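Local coordinates for gram-negative insecticidal protein (Chromobacterium piscinae, PDB 6FBM) that probably kills insect pests as a toxin of the MACPF (membrane attack complex/perforin) family, whose members typically assemble into membrane pores, at residues A185-L190 against Q196-T201; E203-A208 against N226-N231. All blocks are in the same frame, centred on the assembly; numbering follows the deposited sequence.

Contact 1 (A185-L190 against Q196-T201); sequences AASKTL and QSLSTT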
loop_
_atom_site.group_PDB
_atom_site.type_symbol
_atom_site.label_atom_id
_atom_site.label_comp_id
_atom_site.label_asym_id
_atom_site.label_seq_id
_atom_site.Cartn_x
_atom_site.Cartn_y
_atom_site.Cartn_z
ATOM N N ALA A 185 -14.277 7.734 35.955
ATOM C CA ALA A 185 -15.157 8.854 36.291
ATOM C C ALA A 185 -14.898 9.355 37.693
ATOM O O ALA A 185 -14.842 8.563 38.664
ATOM C CB ALA A 185 -16.626 8.481 36.116
ATOM N N ALA A 186 -14.725 10.673 37.787
ATOM C CA ALA A 186 -14.788 11.383 39.050
ATOM C C ALA A 186 -16.190 11.980 39.142
ATOM O O ALA A 186 -16.489 12.963 38.457
ATOM C CB ALA A 186 -13.746 12.478 39.087
ATOM N N SER A 187 -17.046 11.373 39.968
ATOM C CA SER A 187 -18.452 11.748 40.008
ATOM C C SER A 187 -18.739 12.535 41.291
ATOM O O SER A 187 -18.282 12.162 42.380
ATOM C CB SER A 187 -19.328 10.506 39.954
ATOM O OG SER A 187 -19.241 9.859 38.702
ATOM N N LYS A 188 -19.501 13.614 41.134
ATOM C CA LYS A 188 -20.052 14.365 42.228
ATOM C C LYS A 188 -21.438 13.772 42.491
ATOM O O LYS A 188 -22.438 14.266 41.954
ATOM C CB LYS A 188 -20.129 15.842 41.813
ATOM C CG LYS A 188 -18.811 16.571 42.109
ATOM C CD LYS A 188 -18.356 17.728 41.220
ATOM C CE LYS A 188 -19.457 18.516 40.559
ATOM N NZ LYS A 188 -18.946 19.873 40.170
ATOM N N THR A 189 -21.511 12.706 43.288
ATOM C CA THR A 189 -22.770 11.962 43.412
ATOM C C THR A 189 -23.888 12.744 44.104
ATOM O O THR A 189 -25.060 12.533 43.834
ATOM C CB THR A 189 -22.637 10.594 44.157
ATOM O OG1 THR A 189 -22.080 10.775 45.451
ATOM C CG2 THR A 189 -21.779 9.628 43.416
ATOM N N LEU A 190 -23.517 13.662 44.986
ATOM C CA LEU A 190 -24.461 14.503 45.704
ATOM C C LEU A 190 -25.260 15.416 44.769
ATOM O O LEU A 190 -26.302 15.942 45.165
ATOM C CB LEU A 190 -23.774 15.323 46.795
ATOM C CG LEU A 190 -22.858 14.610 47.780
ATOM C CD1 LEU A 190 -22.280 15.600 48.773
ATOM C CD2 LEU A 190 -23.525 13.409 48.431
ATOM N N GLN A 196 -30.393 4.779 42.142
ATOM C CA GLN A 196 -29.646 3.655 41.531
ATOM C C GLN A 196 -28.148 3.773 41.859
ATOM O O GLN A 196 -27.628 4.876 41.959
ATOM C CB GLN A 196 -29.868 3.690 40.012
ATOM C CG GLN A 196 -29.234 2.598 39.152
ATOM C CD GLN A 196 -29.457 2.864 37.647
ATOM O OE1 GLN A 196 -28.509 2.868 36.856
ATOM N NE2 GLN A 196 -30.712 3.107 37.255
ATOM N N SER A 197 -27.456 2.642 42.017
ATOM C CA SER A 197 -26.031 2.656 42.430
ATOM C C SER A 197 -25.163 3.329 41.349
ATOM O O SER A 197 -25.473 3.256 40.165
ATOM C CB SER A 197 -25.511 1.249 42.800
ATOM O OG SER A 197 -24.975 0.528 41.693
ATOM N N LEU A 198 -24.117 4.032 41.774
ATOM C CA LEU A 198 -23.203 4.762 40.883
ATOM C C LEU A 198 -22.503 3.792 39.935
ATOM O O LEU A 198 -22.368 4.075 38.735
ATOM C CB LEU A 198 -22.188 5.595 41.697
ATOM C CG LEU A 198 -21.083 6.461 41.037
ATOM C CD1 LEU A 198 -19.937 5.622 40.451
ATOM C CD2 LEU A 198 -21.688 7.396 39.982
ATOM N N SER A 199 -22.100 2.639 40.452
ATOM C CA SER A 199 -21.352 1.681 39.660
ATOM C C SER A 199 -22.180 1.137 38.476
ATOM O O SER A 199 -21.650 0.979 37.366
ATOM C CB SER A 199 -20.786 0.566 40.558
ATOM O OG SER A 199 -21.817 -0.301 41.009
ATOM N N THR A 200 -23.473 0.889 38.715
ATOM C CA THR A 200 -24.404 0.464 37.671
ATOM C C THR A 200 -24.616 1.576 36.638
ATOM O O THR A 200 -24.588 1.328 35.445
ATOM C CB THR A 200 -25.750 -0.012 38.291
ATOM O OG1 THR A 200 -25.547 -1.250 38.979
ATOM C CG2 THR A 200 -26.838 -0.229 37.213
ATOM N N THR A 201 -24.813 2.808 37.096
ATOM C CA THR A 201 -24.932 3.965 36.186
ATOM C C THR A 201 -23.680 4.134 35.321
ATOM O O THR A 201 -23.777 4.444 34.133
ATOM C CB THR A 201 -25.207 5.250 36.974
ATOM O OG1 THR A 201 -26.282 5.005 37.888
ATOM C CG2 THR A 201 -25.600 6.389 36.047
#
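L198, the first helical residue of 198-209, reaches across to S187 on strand 179-187 and to T189 in the chain that follows, and its side chain carries the whole contact from the helix side. Its CB sets off toward the strand, and chi1 of 179° places CG anti to the backbone N, within reach of T189. CG then meets the methyl of T189, 4.0 Å from CG2, the two side chains crossing at about a right angle. Beyond CG the leucine forks, and CD2 is the branch that makes the contact. It touches both partners: it lies 3.7 Å from S187 OG and 3.9 Å from S187 CB, and it also meets T189 CG2, at 4.1 Å. No hydrogen bond crosses here. The serine hydroxyl is nonetheless satisfied, because it bonds to S232 OG, so the leucine methyl covers a group that already has a polar partner. T189 offers CG2 because its chi1 of 57° sets that methyl opposite the carbonyl carbon. On the helix side S197 holds the N-cap position, its carbonyl oxygen taking the first-turn bond from T201 N (3.2 Å). L198 further packs on V77 of strand 64-78 and on T120 and S122 of strand 120-134. The N-terminal turn of helix 198-209 thus rests on the curled MACPF sheet, close to the connection that leads from strand 179-187 into that helix.

Contact 2 (E203-A208 against N226-N231); sequences EMSYKA and NSFRSN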
loop_
_atom_site.group_PDB
_atom_site.type_symbol
_atom_site.label_atom_id
_atom_site.label_comp_id
_atom_site.label_asym_id
_atom_site.label_seq_id
_atom_site.Cartn_x
_atom_site.Cartn_y
_atom_site.Cartn_z
ATOM N N GLU A 203 -21.503 1.714 34.546
ATOM C CA GLU A 203 -21.598 0.562 33.640
ATOM C C GLU A 203 -22.503 0.863 32.447
ATOM O O GLU A 203 -22.107 0.684 31.307
ATOM C CB GLU A 203 -22.101 -0.681 34.412
ATOM C CG GLU A 203 -22.541 -1.896 33.589
ATOM C CD GLU A 203 -23.024 -3.070 34.422
ATOM O OE1 GLU A 203 -23.322 -2.889 35.616
ATOM O OE2 GLU A 203 -23.100 -4.198 33.878
ATOM N N MET A 204 -23.709 1.339 32.712
ATOM C CA MET A 204 -24.666 1.640 31.643
ATOM C C MET A 204 -24.174 2.758 30.767
ATOM O O MET A 204 -24.351 2.709 29.552
ATOM C CB MET A 204 -26.059 1.958 32.229
ATOM C CG MET A 204 -26.703 0.782 32.988
ATOM S SD MET A 204 -26.631 -0.808 32.107
ATOM C CE MET A 204 -26.542 -1.977 33.449
ATOM N N SER A 205 -23.567 3.786 31.346
ATOM C CA SER A 205 -23.064 4.892 30.540
ATOM C C SER A 205 -21.998 4.369 29.583
ATOM O O SER A 205 -22.056 4.643 28.370
ATOM C CB SER A 205 -22.521 6.004 31.410
ATOM O OG SER A 205 -22.099 7.088 30.608
ATOM N N TYR A 206 -21.055 3.581 30.111
ATOM C CA TYR A 206 -20.017 2.985 29.275
ATOM C C TYR A 206 -20.659 2.123 28.190
ATOM O O TYR A 206 -20.357 2.283 27.022
ATOM C CB TYR A 206 -19.000 2.152 30.094
ATOM C CG TYR A 206 -18.079 1.388 29.192
ATOM C CD1 TYR A 206 -17.030 2.025 28.533
ATOM C CD2 TYR A 206 -18.304 0.022 28.931
ATOM C CE1 TYR A 206 -16.219 1.314 27.667
ATOM C CE2 TYR A 206 -17.488 -0.685 28.065
ATOM C CZ TYR A 206 -16.466 -0.037 27.439
ATOM O OH TYR A 206 -15.684 -0.738 26.585
ATOM N N LYS A 207 -21.550 1.224 28.576
ATOM C CA LYS A 207 -22.177 0.300 27.611
ATOM C C LYS A 207 -23.001 0.974 26.531
ATOM O O LYS A 207 -23.045 0.482 25.424
ATOM C CB LYS A 207 -23.007 -0.769 28.315
ATOM C CG LYS A 207 -22.124 -1.804 28.955
ATOM C CD LYS A 207 -22.935 -2.889 29.646
ATOM C CE LYS A 207 -22.001 -3.979 30.165
ATOM N NZ LYS A 207 -22.730 -4.831 31.144
ATOM N N ALA A 208 -23.647 2.082 26.848
ATOM C CA ALA A 208 -24.386 2.856 25.843
ATOM C C ALA A 208 -23.433 3.553 24.898
ATOM O O ALA A 208 -23.698 3.678 23.695
ATOM C CB ALA A 208 -25.290 3.884 26.504
ATOM N N ASN A 226 -27.447 10.530 31.948
ATOM C CA ASN A 226 -27.245 11.965 31.676
ATOM C C ASN A 226 -26.749 12.704 32.912
ATOM O O ASN A 226 -25.855 13.538 32.843
ATOM C CB ASN A 226 -28.532 12.643 31.173
ATOM C CG ASN A 226 -28.823 12.359 29.702
ATOM O OD1 ASN A 226 -27.941 11.950 28.938
ATOM N ND2 ASN A 226 -30.052 12.618 29.289
ATOM N N SER A 227 -27.349 12.363 34.041
ATOM C CA SER A 227 -26.969 12.912 35.334
ATOM C C SER A 227 -25.511 12.572 35.695
ATOM O O SER A 227 -24.743 13.422 36.149
ATOM C CB SER A 227 -27.914 12.370 36.396
ATOM O OG SER A 227 -27.809 13.128 37.569
ATOM N N PHE A 228 -25.147 11.312 35.479
ATOM C CA PHE A 228 -23.772 10.820 35.683
ATOM C C PHE A 228 -22.769 11.603 34.843
ATOM O O PHE A 228 -21.789 12.145 35.351
ATOM C CB PHE A 228 -23.714 9.303 35.395
ATOM C CG PHE A 228 -22.335 8.730 35.310
ATOM C CD1 PHE A 228 -21.616 8.414 36.450
ATOM C CD2 PHE A 228 -21.756 8.475 34.074
ATOM C CE1 PHE A 228 -20.330 7.865 36.347
ATOM C CE2 PHE A 228 -20.492 7.926 33.964
ATOM C CZ PHE A 228 -19.774 7.628 35.101
ATOM N N ARG A 229 -23.048 11.683 33.555
ATOM C CA ARG A 229 -22.148 12.332 32.629
ATOM C C ARG A 229 -21.952 13.821 32.892
ATOM O O ARG A 229 -20.818 14.293 32.917
ATOM C CB ARG A 229 -22.610 12.105 31.183
ATOM C CG ARG A 229 -22.464 10.665 30.725
ATOM C CD ARG A 229 -22.797 10.490 29.251
ATOM N NE ARG A 229 -22.780 9.078 28.902
ATOM C CZ ARG A 229 -23.117 8.585 27.712
ATOM N NH1 ARG A 229 -23.491 9.396 26.719
ATOM N NH2 ARG A 229 -23.103 7.264 27.518
ATOM N N SER A 230 -23.042 14.553 33.076
ATOM C CA SER A 230 -22.952 16.004 33.275
ATOM C C SER A 230 -22.485 16.414 34.688
ATOM O O SER A 230 -22.050 17.553 34.872
ATOM C CB SER A 230 -24.240 16.736 32.834
ATOM O OG SER A 230 -25.361 16.162 33.409
ATOM N N ASN A 231 -22.532 15.493 35.654
ATOM C CA ASN A 231 -21.919 15.719 36.981
ATOM C C ASN A 231 -20.670 14.875 37.269
ATOM O O ASN A 231 -20.301 14.698 38.440
ATOM C CB ASN A 231 -22.956 15.511 38.084
ATOM C CG ASN A 231 -24.140 16.440 37.946
ATOM O OD1 ASN A 231 -25.289 15.990 37.795
ATOM N ND2 ASN A 231 -23.871 17.738 37.957
#
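The helical insert between strands 179-187 and 232-239 is closed here by S205 and R229, where helices 198-209 and 220-230 cross at 90° with their short-segment axes 10.1 Å apart. R229, extended from CG to NE, takes hold of S205 side-on with two nitrogens. NE gives a nearly straight bond (169°) to S205 OG, 2.7 Å away and exactly in the guanidinium plane. NH2 bonds to the backbone oxygen, S205 O, at 2.9 Å, and adds a weak second bond to OG. Two bonds to two different atoms of one residue fix the rotation of the guanidinium. With chi1 at -177° the S205 hydroxyl lies beside its carbonyl carbon, where R229 reaches both OG and O; OG also hydrogen-bonds Y183 OH of strand 179-187. S205 CB meets the F228 ring obliquely, 3.7 Å from CD2, and A208 CB brushes R229 NH2 at 4.2 Å. Within 203-208, K207 NZ forms a salt bridge with E203 OE2 (2.8 Å). Helical clusters inserted between strands of the bent central sheet and packed against it are characteristic of the MACPF fold; in pore-forming relatives they unfurl into membrane-spanning hairpins.

How the contacts relate
From the N terminus, strand 179-187 runs out of the MACPF sheet and turns back into helix 198-209, and contact 1 closes that short turn of five intervening residues. The chain continues along the same helix into contact 2, which closes the longer excursion to helix 220-230 before strand 232-239 rejoins the sheet. The two loops follow in series, neither enclosing nor crossing the other, with centres about 9 Å apart. F228 bridges them: its ring packs on A185 and S187, and its CB lies 3.5 Å from T201 CG2. A probable backbone hydrogen bond between K188 and N231 joins the outgoing and returning ends of the insert.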